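PDB 5Z6E: DUF1881 domain-containing protein from Neurospora crassa, which has an N-terminal beta gamma-crystallin domain, the part present here, that binds calcium on its own but whose site the Ig-like domain renders inoperative in the whole protein. Local coordinates for residues Ser49-Ala54 with Arg84-Asp89; Phe42-Gly47 with Thr69-Ile74. All blocks are in the same frame, centred on the assembly; numbering follows the deposited sequence.

Contacts 1 and 2 belong to the two sheets of one beta gamma-crystallin domain, and their centres lie about 12 Å apart. Their segments alternate along the chain: strand 43-46 of contact 2 is followed directly by strand 50-55 of contact 1. At this junction sits a potassium ion that both contacts share, bound by Gly47 O from contact 2, by Ala50 O and Asp88 OD2 from contact 1, and by one common water. The calcium ion, held by Asp39, Gln56, Gly79 and Ser81, occupies a separate site that neither contact enters, about 10 Å from the side chain of Phe42 in contact 2 and about 13 Å from that of Val52 in contact 1.

Contact 1 (Ser49-Ala54 with Arg84-Asp89); sequences SAKVIA and RVVDDD. With K (potassium ion), chain C.
Asp88 and Ala50 hold one potassium ion between them, the carboxylate through Asp88 OD2 at 2.5 Å and the backbone through Ala50 O, 2.6 Å from the metal. One water and the carbonyl oxygens of Gly47, Ala48 and Thr68 complete the site. The ion probably offsets the negative charge of Asp88. With CG anti to the backbone N (chi1 -170°), the carboxylate swings back across the start of strand 50-55. Its second oxygen, Asp88 OD1, rests 3.7 Å from Lys51 CB. On the backbone side Asp88 N donates to Ser49 O (2.9 Å), approaching 50° out of the carbonyl plane, and a water gives one hydrogen to Ser49 O and the other to Asp87 OD1. Asp88 is the centre of an inverse gamma turn that ends the antiparallel pairing. Lys51 and Val86 exchange two backbone hydrogen bonds, the straighter from Val86 N to Lys51 O (2.8 Å), and Ile53 and Arg84 exchange another two. Lys51, Ile53, Arg84 and Val86 share one face of the sheet. There the extended lysine passes Val86 CG2 on its way to a weak bond from Lys51 NZ to Asp89 O (3.4 Å), and it also makes a long, weak ion pair with Glu66. Ile53 CD1 meets Val86 CG2 at 3.8 Å, the two side chains crossing at about a right angle, while Val86 CG1 sits over the centre of the Arg84 guanidinium, 3.9 Å above its plane. Asp30 forms a salt bridge with Arg84 NE. Val52, Val85 and Ala50 CB pack inward against Val10 of strand 9-13, joining the two sheets of the beta gamma-crystallin domain. In its own sheet strand 50-55 runs between strands 82-87 and 64-67, and strand 29-32 flanks strand 82-87 on its far side.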
loop_
_atom_site.group_PDB
_atom_site.type_symbol
_atom_site.label_atom_id
_atom_site.label_comp_id
_atom_site.label_asym_id
_atom_site.label_seq_id
_atom_site.Cartn_x
_atom_site.Cartn_y
_atom_site.Cartn_z
ATOM N N SER A 49 -6.559 -9.372 7.325
ATOM C CA SER A 49 -7.106 -8.472 8.353
ATOM C C SER A 49 -6.523 -7.065 8.255
ATOM O O SER A 49 -6.682 -6.247 9.170
ATOM C CB SER A 49 -6.869 -9.039 9.765
ATOM O OG SER A 49 -5.482 -9.182 10.040
ATOM N N ALA A 50 -5.848 -6.786 7.145
ATOM C CA ALA A 50 -5.179 -5.498 6.957
ATOM C C ALA A 50 -5.905 -4.639 5.928
ATOM O O ALA A 50 -6.505 -5.144 4.974
ATOM C CB ALA A 50 -3.719 -5.711 6.533
ATOM N N LYS A 51 -5.831 -3.334 6.129
ATOM C CA LYS A 51 -6.416 -2.360 5.222
ATOM C C LYS A 51 -5.410 -1.233 5.016
ATOM O O LYS A 51 -4.742 -0.818 5.970
ATOM C CB LYS A 51 -7.739 -1.853 5.804
ATOM C CG LYS A 51 -8.276 -0.564 5.248
ATOM C CD LYS A 51 -9.632 -0.319 5.885
ATOM C CE LYS A 51 -10.268 0.976 5.412
ATOM N NZ LYS A 51 -11.579 1.198 6.107
ATOM N N VAL A 52 -5.273 -0.765 3.779
ATOM C CA VAL A 52 -4.356 0.334 3.482
ATOM C C VAL A 52 -5.127 1.624 3.216
ATOM O O VAL A 52 -6.011 1.652 2.367
ATOM C CB VAL A 52 -3.469 0.018 2.270
ATOM C CG1 VAL A 52 -2.478 1.161 2.015
ATOM C CG2 VAL A 52 -2.712 -1.292 2.474
ATOM N N ILE A 53 -4.789 2.676 3.952
ATOM C CA ILE A 53 -5.304 4.010 3.675
ATOM C C ILE A 53 -4.175 4.774 2.999
ATOM O O ILE A 53 -3.097 4.875 3.563
ATOM C CB ILE A 53 -5.747 4.716 4.960
ATOM C CG1 ILE A 53 -6.872 3.920 5.626
ATOM C CG2 ILE A 53 -6.182 6.140 4.666
ATOM C CD1 ILE A 53 -7.099 4.303 7.064
ATOM N N ALA A 54 -4.408 5.291 1.797
ATOM C CA ALA A 54 -3.299 5.747 0.964
ATOM C C ALA A 54 -3.531 7.122 0.344
ATOM O O ALA A 54 -4.650 7.453 -0.045
ATOM C CB ALA A 54 -3.035 4.725 -0.140
ATOM N N ARG A 84 -1.176 4.401 5.532
ATOM C CA ARG A 84 -1.268 3.780 6.844
ATOM C C ARG A 84 -1.786 2.367 6.654
ATOM O O ARG A 84 -2.652 2.136 5.815
ATOM C CB ARG A 84 -2.209 4.558 7.770
ATOM C CG ARG A 84 -1.971 6.053 7.828
ATOM C CD ARG A 84 -3.029 6.734 8.688
ATOM N NE ARG A 84 -3.121 6.108 10.001
ATOM C CZ ARG A 84 -4.248 5.969 10.694
ATOM N NH1 ARG A 84 -5.402 6.414 10.203
ATOM N NH2 ARG A 84 -4.220 5.377 11.886
ATOM N N VAL A 85 -1.256 1.421 7.421
ATOM C CA VAL A 85 -1.829 0.082 7.450
ATOM C C VAL A 85 -2.633 -0.038 8.744
ATOM O O VAL A 85 -2.097 0.139 9.843
ATOM C CB VAL A 85 -0.753 -1.000 7.370
ATOM C CG1 VAL A 85 -1.401 -2.374 7.145
ATOM C CG2 VAL A 85 0.248 -0.681 6.243
ATOM N N VAL A 86 -3.928 -0.299 8.607
ATOM C CA VAL A 86 -4.824 -0.310 9.754
ATOM C C VAL A 86 -5.634 -1.605 9.789
ATOM O O VAL A 86 -5.720 -2.326 8.795
ATOM C CB VAL A 86 -5.786 0.904 9.731
ATOM C CG1 VAL A 86 -4.995 2.216 9.721
ATOM C CG2 VAL A 86 -6.726 0.822 8.525
ATOM N N ASP A 87 -6.233 -1.897 10.939
ATOM C CA ASP A 87 -7.141 -3.036 11.057
ATOM C C ASP A 87 -8.273 -2.950 10.025
ATOM O O ASP A 87 -8.859 -1.880 9.816
ATOM C CB ASP A 87 -7.715 -3.099 12.469
ATOM C CG ASP A 87 -8.513 -4.354 12.705
ATOM O OD1 ASP A 87 -8.046 -5.447 12.304
ATOM O OD2 ASP A 87 -9.621 -4.242 13.277
ATOM N N ASP A 88 -8.567 -4.073 9.371
ATOM C CA ASP A 88 -9.512 -4.076 8.252
ATOM C C ASP A 88 -10.947 -4.122 8.750
ATOM O O ASP A 88 -11.568 -5.183 8.792
ATOM C CB ASP A 88 -9.230 -5.252 7.311
ATOM C CG ASP A 88 -10.015 -5.167 6.006
ATOM O OD1 ASP A 88 -10.650 -4.129 5.758
ATOM O OD2 ASP A 88 -9.999 -6.143 5.227
ATOM N N ASP A 89 -11.465 -2.949 9.107
ATOM C CA ASP A 89 -12.809 -2.815 9.653
ATOM C C ASP A 89 -13.487 -1.625 8.980
ATOM O O ASP A 89 -12.846 -0.601 8.721
ATOM C CB ASP A 89 -12.745 -2.639 11.172
ATOM C CG ASP A 89 -14.103 -2.776 11.845
ATOM O OD1 ASP A 89 -15.116 -2.294 11.300
ATOM O OD2 ASP A 89 -14.149 -3.361 12.942
HETATM K K K C . -7.948 -7.080 4.075
HETATM O O HOH W 1 -5.598 -6.535 11.910
HETATM O O HOH W 2 -8.908 -8.661 2.546
#

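Contact 2 (Phe42-Gly47 with Thr69-Ile74); sequences FSVAVG and TSQADI. With K (potassium ion), chain C.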
loop_
_atom_site.group_PDB
_atom_site.type_symbol
_atom_site.label_atom_id
_atom_site.label_comp_id
_atom_site.label_asym_id
_atom_site.label_seq_id
_atom_site.Cartn_x
_atom_site.Cartn_y
_atom_site.Cartn_z
ATOM N N PHE A 42 3.805 0.145 -7.248
ATOM C CA PHE A 42 2.767 0.007 -8.268
ATOM C C PHE A 42 1.803 -1.160 -8.062
ATOM O O PHE A 42 0.823 -1.297 -8.799
ATOM C CB PHE A 42 3.421 -0.069 -9.649
ATOM C CG PHE A 42 3.814 1.282 -10.170
ATOM C CD1 PHE A 42 2.861 2.114 -10.736
ATOM C CD2 PHE A 42 5.115 1.751 -10.021
ATOM C CE1 PHE A 42 3.200 3.389 -11.179
ATOM C CE2 PHE A 42 5.463 3.015 -10.464
ATOM C CZ PHE A 42 4.499 3.840 -11.042
ATOM N N SER A 43 2.043 -1.979 -7.050
ATOM C CA SER A 43 1.035 -2.970 -6.675
ATOM C C SER A 43 1.230 -3.340 -5.218
ATOM O O SER A 43 2.289 -3.072 -4.640
ATOM C CB SER A 43 1.104 -4.213 -7.581
ATOM O OG SER A 43 2.358 -4.880 -7.489
ATOM N N VAL A 44 0.214 -3.950 -4.617
ATOM C CA VAL A 44 0.271 -4.242 -3.192
ATOM C C VAL A 44 -0.555 -5.482 -2.874
ATOM O O VAL A 44 -1.704 -5.603 -3.290
ATOM C CB VAL A 44 -0.207 -3.026 -2.340
ATOM C CG1 VAL A 44 -1.633 -2.552 -2.744
ATOM C CG2 VAL A 44 -0.106 -3.323 -0.829
ATOM N N ALA A 45 0.064 -6.431 -2.183
ATOM C CA ALA A 45 -0.651 -7.603 -1.691
ATOM C C ALA A 45 -1.165 -7.266 -0.312
ATOM O O ALA A 45 -0.406 -6.776 0.516
ATOM C CB ALA A 45 0.259 -8.827 -1.642
ATOM N N VAL A 46 -2.440 -7.522 -0.059
ATOM C CA VAL A 46 -3.059 -7.070 1.181
ATOM C C VAL A 46 -3.550 -8.260 1.986
ATOM O O VAL A 46 -4.354 -9.055 1.500
ATOM C CB VAL A 46 -4.229 -6.084 0.899
ATOM C CG1 VAL A 46 -4.930 -5.679 2.188
ATOM C CG2 VAL A 46 -3.719 -4.846 0.154
ATOM N N GLY A 47 -3.050 -8.383 3.215
ATOM C CA GLY A 47 -3.400 -9.499 4.076
ATOM C C GLY A 47 -4.842 -9.443 4.530
ATOM O O GLY A 47 -5.454 -8.372 4.559
ATOM N N THR A 69 -8.136 -5.154 -0.349
ATOM C CA THR A 69 -7.790 -6.343 -1.117
ATOM C C THR A 69 -6.581 -6.029 -1.983
ATOM O O THR A 69 -6.289 -4.862 -2.237
ATOM C CB THR A 69 -8.938 -6.821 -2.042
ATOM O OG1 THR A 69 -9.208 -5.811 -3.020
ATOM C CG2 THR A 69 -10.215 -7.145 -1.252
ATOM N N SER A 70 -5.902 -7.072 -2.447
ATOM C CA SER A 70 -4.684 -6.910 -3.236
ATOM C C SER A 70 -4.936 -6.154 -4.536
ATOM O O SER A 70 -5.943 -6.369 -5.211
ATOM C CB SER A 70 -4.067 -8.273 -3.524
ATOM O OG SER A 70 -3.682 -8.884 -2.303
ATOM N N GLN A 71 -4.015 -5.255 -4.877
ATOM C CA GLN A 71 -4.169 -4.395 -6.046
ATOM C C GLN A 71 -3.025 -4.626 -7.028
ATOM O O GLN A 71 -1.885 -4.347 -6.705
ATOM C CB GLN A 71 -4.202 -2.923 -5.626
ATOM C CG GLN A 71 -5.267 -2.586 -4.596
ATOM C CD GLN A 71 -6.661 -2.643 -5.168
ATOM O OE1 GLN A 71 -6.897 -2.203 -6.288
ATOM N NE2 GLN A 71 -7.599 -3.183 -4.402
ATOM N N ALA A 72 -3.331 -5.110 -8.229
ATOM C CA ALA A 72 -2.298 -5.388 -9.231
ATOM C C ALA A 72 -1.738 -4.121 -9.892
ATOM O O ALA A 72 -0.675 -4.173 -10.503
ATOM C CB ALA A 72 -2.848 -6.329 -10.306
ATOM N N ASP A 73 -2.453 -2.998 -9.777
ATOM C CA ASP A 73 -2.024 -1.747 -10.412
ATOM C C ASP A 73 -2.566 -0.532 -9.668
ATOM O O ASP A 73 -3.770 -0.257 -9.718
ATOM C CB ASP A 73 -2.483 -1.715 -11.875
ATOM C CG ASP A 73 -1.992 -0.473 -12.634
ATOM O OD1 ASP A 73 -1.274 0.366 -12.065
ATOM O OD2 ASP A 73 -2.315 -0.352 -13.826
ATOM N N ILE A 74 -1.689 0.212 -8.997
ATOM C CA ILE A 74 -2.152 1.388 -8.257
ATOM C C ILE A 74 -1.652 2.678 -8.903
ATOM O O ILE A 74 -1.478 3.697 -8.230
ATOM C CB ILE A 74 -1.735 1.334 -6.766
ATOM C CG1 ILE A 74 -0.213 1.203 -6.615
ATOM C CG2 ILE A 74 -2.447 0.173 -6.059
ATOM C CD1 ILE A 74 0.256 1.428 -5.176
HETATM K K K C . -7.948 -7.080 4.075
HETATM O O HOH W 2 -8.908 -8.661 2.546
#
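Val44 O takes the hydrogen of Gln71 N at 2.8 Å and is also approached by Ser70 CA, 3.3 Å away, in a CA-H...O contact. Val44 N returns a bond to Gln71 O, which makes an isolated antiparallel bridge between a strand and an otherwise irregular loop. Beside it the two side chains point the same way, Val44 CG1 lying 3.9 Å from Gln71 CB. The glutamine then bends at chi2 (-71°), and its NE2 donates to Thr69 O within its own loop. Further along the strand, Ser70 replaces the backbone as acceptor: Ser70 OG receives Val46 N (2.9 Å) in a nearly straight bond. Just past the strand Gly47 O binds the potassium ion at 2.9 Å. At the other end Ile74 N reaches Phe42 O (2.9 Å) from above the carbonyl plane, and Ile74 CG1 presses on the same peptide, 3.4 Å from Phe42 C. Strand 43-46 is an edge strand of its three-stranded sheet and pairs with strand 9-13, where Phe42 and Ser43 face Tyr13 in a classic beta bulge. Running from strand 64-67 along this edge, the loop 69-74 joins the two sheets of the beta gamma-crystallin domain, and Trp67 touches both Val44 and Ile74.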